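Local coordinates for NADH kinase POS5 (Saccharomyces cerevisiae, PDB 3AFO) that phosphorylates both NADH and NAD(+) at the expense of ATP, with a twofold preference for NADH, serving as a key source of the cellular reductant NADPH, at the interface of chains A and B. Residues are numbered along the deposited sequence; one frame, centred on the assembly and turned at random. Chains: chain A/B, NADH kinase POS5.

The interface of chains A and B. Residues chain A 205, 230, 243, 246-247, 264-265; chain B 205-206, 230, 243, 246-247, 264-265.
Water 1, lying between the two chains, is the best-held polar atom: four bonds grip it, to NE2 of A:His205 and B:His205 and to OD2 of A:Asp230 and B:Asp230. Each imidazole meets it edge-on in the ring plane, NE2 to water O 2.8 Å for A:His205, and the rings come tip to tip at their CE1 atoms. The two carboxylates could favour a protonated ring, while the second histidine and B:Arg206 would oppose it. The same aspartate oxygens also take the partner's tyrosine: A:Tyr243 OH gives its hydrogen to the syn lone pair of B:Asp230 OD2 at 2.6 Å, and B:Tyr243 OH does likewise to A:Asp230 OD2. The A:Tyr243 ring crosses the carboxylate with planes 83° apart. CG of A:Tyr243 is anti to the backbone N (chi1 -154°), and A:Ile264 CD1 packs on one ring face. B:Arg206 reaches the same phenol, NH2 to A:Tyr243 OH 3.1 Å, while its NE forms a salt bridge with B:Asp230 OD1; NH2 also lies over the A:His205 ring, 4.0 Å from its centroid. A phenylalanine at A:Tyr243 would remove the hydroxyl and probably leave B:Asp230 and B:Arg206 less firmly fixed. Beside this network A:Cys265 SG faces B:Cys265 SG at 4.0 Å, without a disulfide. The patch lies on the two-fold relating two of the four subunits of the deposited assembly, whose biological standing the structure alone does not show; strand 201-205, helix 243-246 and loop residues 230 and 264-265 of each chain meet there.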
ATOM      1  N   HIS A 205       8.494 -12.850  14.484  1.00 18.48           N
ATOM      2  CA  HIS A 205       9.440 -12.297  13.520  1.00 19.05           C
ATOM      3  C   HIS A 205      10.626 -13.238  13.343  1.00 20.00           C
ATOM      4  O   HIS A 205      11.049 -13.877  14.306  1.00 19.85           O
ATOM      5  CB  HIS A 205       9.918 -10.918  13.969  1.00 19.17           C
ATOM      6  CG  HIS A 205      10.465 -10.084  12.851  1.00 20.23           C
ATOM      7  ND1 HIS A 205      11.711 -10.298  12.307  1.00 20.66           N
ATOM      8  CD2 HIS A 205       9.922  -9.057  12.156  1.00 18.76           C
ATOM      9  CE1 HIS A 205      11.916  -9.438  11.325  1.00 20.47           C
ATOM     10  NE2 HIS A 205      10.849  -8.666  11.221  1.00 19.41           N
ATOM     11  N   ASP A 230       8.593 -12.095   6.907  1.00 17.39           N
ATOM     12  CA  ASP A 230       9.348 -11.702   8.098  1.00 17.16           C
ATOM     13  C   ASP A 230       8.603 -12.109   9.371  1.00 17.24           C
ATOM     14  O   ASP A 230       9.225 -12.507  10.368  1.00 16.65           O
ATOM     15  CB  ASP A 230       9.622 -10.189   8.118  1.00 17.26           C
ATOM     16  CG  ASP A 230      10.764  -9.791   7.218  1.00 17.57           C
ATOM     17  OD1 ASP A 230      11.409 -10.683   6.620  1.00 19.27           O
ATOM     18  OD2 ASP A 230      11.016  -8.581   7.100  1.00 17.25           O
ATOM     19  N   TYR A 243       3.931  -0.935  15.584  1.00 15.58           N
ATOM     20  CA  TYR A 243       4.511  -1.795  14.526  1.00 16.36           C
ATOM     21  C   TYR A 243       3.555  -2.006  13.334  1.00 16.07           C
ATOM     22  O   TYR A 243       3.968  -1.968  12.172  1.00 16.18           O
ATOM     23  CB  TYR A 243       4.915  -3.169  15.102  1.00 16.50           C
ATOM     24  CG  TYR A 243       6.038  -3.915  14.384  1.00 16.82           C
ATOM     25  CD1 TYR A 243       6.650  -5.016  15.000  1.00 16.88           C
ATOM     26  CD2 TYR A 243       6.499  -3.527  13.120  1.00 16.82           C
ATOM     27  CE1 TYR A 243       7.667  -5.717  14.384  1.00 16.35           C
ATOM     28  CE2 TYR A 243       7.545  -4.226  12.480  1.00 17.38           C
ATOM     29  CZ  TYR A 243       8.117  -5.322  13.129  1.00 17.07           C
ATOM     30  OH  TYR A 243       9.146  -6.023  12.550  1.00 17.14           O
ATOM     31  N   SER A 246       3.758   0.766  10.783  1.00 16.74           N
ATOM     32  CA  SER A 246       4.980   0.650   9.994  1.00 17.39           C
ATOM     33  C   SER A 246       4.861  -0.412   8.905  1.00 17.53           C
ATOM     34  O   SER A 246       5.448  -0.273   7.840  1.00 18.01           O
ATOM     35  CB  SER A 246       6.145   0.291  10.908  1.00 16.42           C
ATOM     36  OG  SER A 246       6.265   1.258  11.931  1.00 17.41           O
ATOM     37  N   ALA A 247       4.117  -1.475   9.199  1.00 17.18           N
ATOM     38  CA  ALA A 247       3.894  -2.577   8.278  1.00 17.25           C
ATOM     39  C   ALA A 247       2.715  -2.317   7.299  1.00 17.46           C
ATOM     40  O   ALA A 247       2.310  -3.212   6.560  1.00 18.53           O
ATOM     41  CB  ALA A 247       3.672  -3.875   9.082  1.00 16.61           C
ATOM     42  N   ILE A 264       3.940  -8.830   8.286  1.00 14.83           N
ATOM     43  CA  ILE A 264       5.212  -8.123   8.265  1.00 15.32           C
ATOM     44  C   ILE A 264       6.048  -8.651   7.103  1.00 15.57           C
ATOM     45  O   ILE A 264       6.555  -9.771   7.163  1.00 15.85           O
ATOM     46  CB  ILE A 264       6.005  -8.259   9.613  1.00 15.53           C
ATOM     47  CG1 ILE A 264       5.113  -7.866  10.795  1.00 16.21           C
ATOM     48  CG2 ILE A 264       7.282  -7.393   9.569  1.00 15.32           C
ATOM     49  CD1 ILE A 264       5.674  -8.244  12.174  1.00 16.69           C
ATOM     50  N   CYS A 265       6.195  -7.827   6.060  1.00 16.24           N
ATOM     51  CA  CYS A 265       6.934  -8.194   4.836  1.00 17.86           C
ATOM     52  C   CYS A 265       6.587  -9.604   4.323  1.00 17.52           C
ATOM     53  O   CYS A 265       7.436 -10.506   4.288  1.00 17.67           O
ATOM     54  CB  CYS A 265       8.449  -7.990   5.043  1.00 18.62           C
ATOM     55  SG  CYS A 265       8.857  -6.281   5.483  1.00 24.28           S
TER
ATOM     56  N   HIS B 205      19.125  -4.375   8.441  1.00 20.84           N
ATOM     57  CA  HIS B 205      17.962  -4.766   9.247  1.00 21.26           C
ATOM     58  C   HIS B 205      18.321  -4.875  10.727  1.00 21.71           C
ATOM     59  O   HIS B 205      19.438  -5.272  11.068  1.00 21.69           O
ATOM     60  CB  HIS B 205      17.417  -6.117   8.747  1.00 20.51           C
ATOM     61  CG  HIS B 205      15.994  -6.387   9.145  1.00 21.37           C
ATOM     62  ND1 HIS B 205      15.629  -6.755  10.426  1.00 20.72           N
ATOM     63  CD2 HIS B 205      14.846  -6.359   8.422  1.00 19.56           C
ATOM     64  CE1 HIS B 205      14.320  -6.939  10.474  1.00 21.46           C
ATOM     65  NE2 HIS B 205      13.821  -6.705   9.272  1.00 19.60           N
ATOM     66  N   ARG B 206      17.385  -4.519  11.602  1.00 22.25           N
ATOM     67  CA  ARG B 206      17.589  -4.683  13.051  1.00 23.20           C
ATOM     68  C   ARG B 206      17.853  -6.140  13.467  1.00 24.18           C
ATOM     69  O   ARG B 206      18.510  -6.399  14.489  1.00 24.30           O
ATOM     70  CB  ARG B 206      16.424  -4.072  13.851  1.00 22.96           C
ATOM     71  CG  ARG B 206      15.069  -4.737  13.630  1.00 23.24           C
ATOM     72  CD  ARG B 206      13.958  -4.099  14.482  1.00 21.49           C
ATOM     73  NE  ARG B 206      12.707  -4.839  14.315  1.00 23.15           N
ATOM     74  CZ  ARG B 206      12.423  -5.996  14.918  1.00 24.15           C
ATOM     75  NH1 ARG B 206      13.294  -6.553  15.763  1.00 22.93           N
ATOM     76  NH2 ARG B 206      11.266  -6.604  14.681  1.00 21.34           N
ATOM     77  N   ASP B 230      12.588  -0.946  10.725  1.00 18.19           N
ATOM     78  CA  ASP B 230      13.206  -2.275  10.744  1.00 17.47           C
ATOM     79  C   ASP B 230      14.490  -2.262   9.922  1.00 17.65           C
ATOM     80  O   ASP B 230      15.466  -2.928  10.265  1.00 17.40           O
ATOM     81  CB  ASP B 230      12.286  -3.339  10.134  1.00 17.14           C
ATOM     82  CG  ASP B 230      11.315  -3.914  11.127  1.00 17.48           C
ATOM     83  OD1 ASP B 230      11.349  -3.490  12.313  1.00 15.07           O
ATOM     84  OD2 ASP B 230      10.533  -4.798  10.704  1.00 16.46           O
ATOM     85  N   TYR B 243      12.855  -9.301  -1.692  1.00 15.09           N
ATOM     86  CA  TYR B 243      12.520  -8.631  -0.431  1.00 15.42           C
ATOM     87  C   TYR B 243      11.761  -7.315  -0.668  1.00 15.00           C
ATOM     88  O   TYR B 243      10.762  -7.032  -0.010  1.00 14.45           O
ATOM     89  CB  TYR B 243      13.792  -8.360   0.393  1.00 15.75           C
ATOM     90  CG  TYR B 243      13.596  -8.211   1.904  1.00 16.95           C
ATOM     91  CD1 TYR B 243      14.700  -8.229   2.754  1.00 16.79           C
ATOM     92  CD2 TYR B 243      12.327  -8.081   2.480  1.00 16.85           C
ATOM     93  CE1 TYR B 243      14.569  -8.104   4.130  1.00 17.86           C
ATOM     94  CE2 TYR B 243      12.183  -7.961   3.887  1.00 18.11           C
ATOM     95  CZ  TYR B 243      13.317  -7.973   4.691  1.00 17.15           C
ATOM     96  OH  TYR B 243      13.220  -7.859   6.066  1.00 17.88           O
ATOM     97  N   SER B 246       8.078  -7.714  -0.976  1.00 15.45           N
ATOM     98  CA  SER B 246       7.445  -8.008   0.317  1.00 15.76           C
ATOM     99  C   SER B 246       7.233  -6.743   1.119  1.00 15.90           C
ATOM    100  O   SER B 246       6.220  -6.583   1.794  1.00 15.69           O
ATOM    101  CB  SER B 246       8.284  -8.997   1.143  1.00 16.14           C
ATOM    102  OG  SER B 246       8.587 -10.145   0.373  1.00 16.07           O
ATOM    103  N   ALA B 247       8.209  -5.850   1.051  1.00 16.39           N
ATOM    104  CA  ALA B 247       8.146  -4.557   1.736  1.00 16.95           C
ATOM    105  C   ALA B 247       7.266  -3.497   1.036  1.00 17.17           C
ATOM    106  O   ALA B 247       7.221  -2.357   1.485  1.00 18.26           O
ATOM    107  CB  ALA B 247       9.555  -4.014   1.939  1.00 16.36           C
ATOM    108  N   ILE B 264      11.982  -0.812   4.936  1.00 15.33           N
ATOM    109  CA  ILE B 264      11.470  -2.020   5.586  1.00 16.10           C
ATOM    110  C   ILE B 264      10.825  -1.596   6.912  1.00 17.05           C
ATOM    111  O   ILE B 264      11.530  -1.251   7.866  1.00 16.76           O
ATOM    112  CB  ILE B 264      12.583  -3.112   5.788  1.00 15.75           C
ATOM    113  CG1 ILE B 264      13.270  -3.425   4.463  1.00 15.95           C
ATOM    114  CG2 ILE B 264      11.957  -4.406   6.346  1.00 16.08           C
ATOM    115  CD1 ILE B 264      14.587  -4.299   4.569  1.00 13.40           C
ATOM    116  N   CYS B 265       9.486  -1.575   6.946  1.00 17.43           N
ATOM    117  CA  CYS B 265       8.713  -1.136   8.127  1.00 18.48           C
ATOM    118  C   CYS B 265       9.233   0.163   8.790  1.00 18.33           C
ATOM    119  O   CYS B 265       9.772   0.136   9.911  1.00 18.14           O
ATOM    120  CB  CYS B 265       8.576  -2.284   9.148  1.00 18.82           C
ATOM    121  SG  CYS B 265       7.800  -3.781   8.441  1.00 24.78           S
TER
HETATM  122  O   HOH W   1      11.069  -6.830   9.182  1.00 13.47           O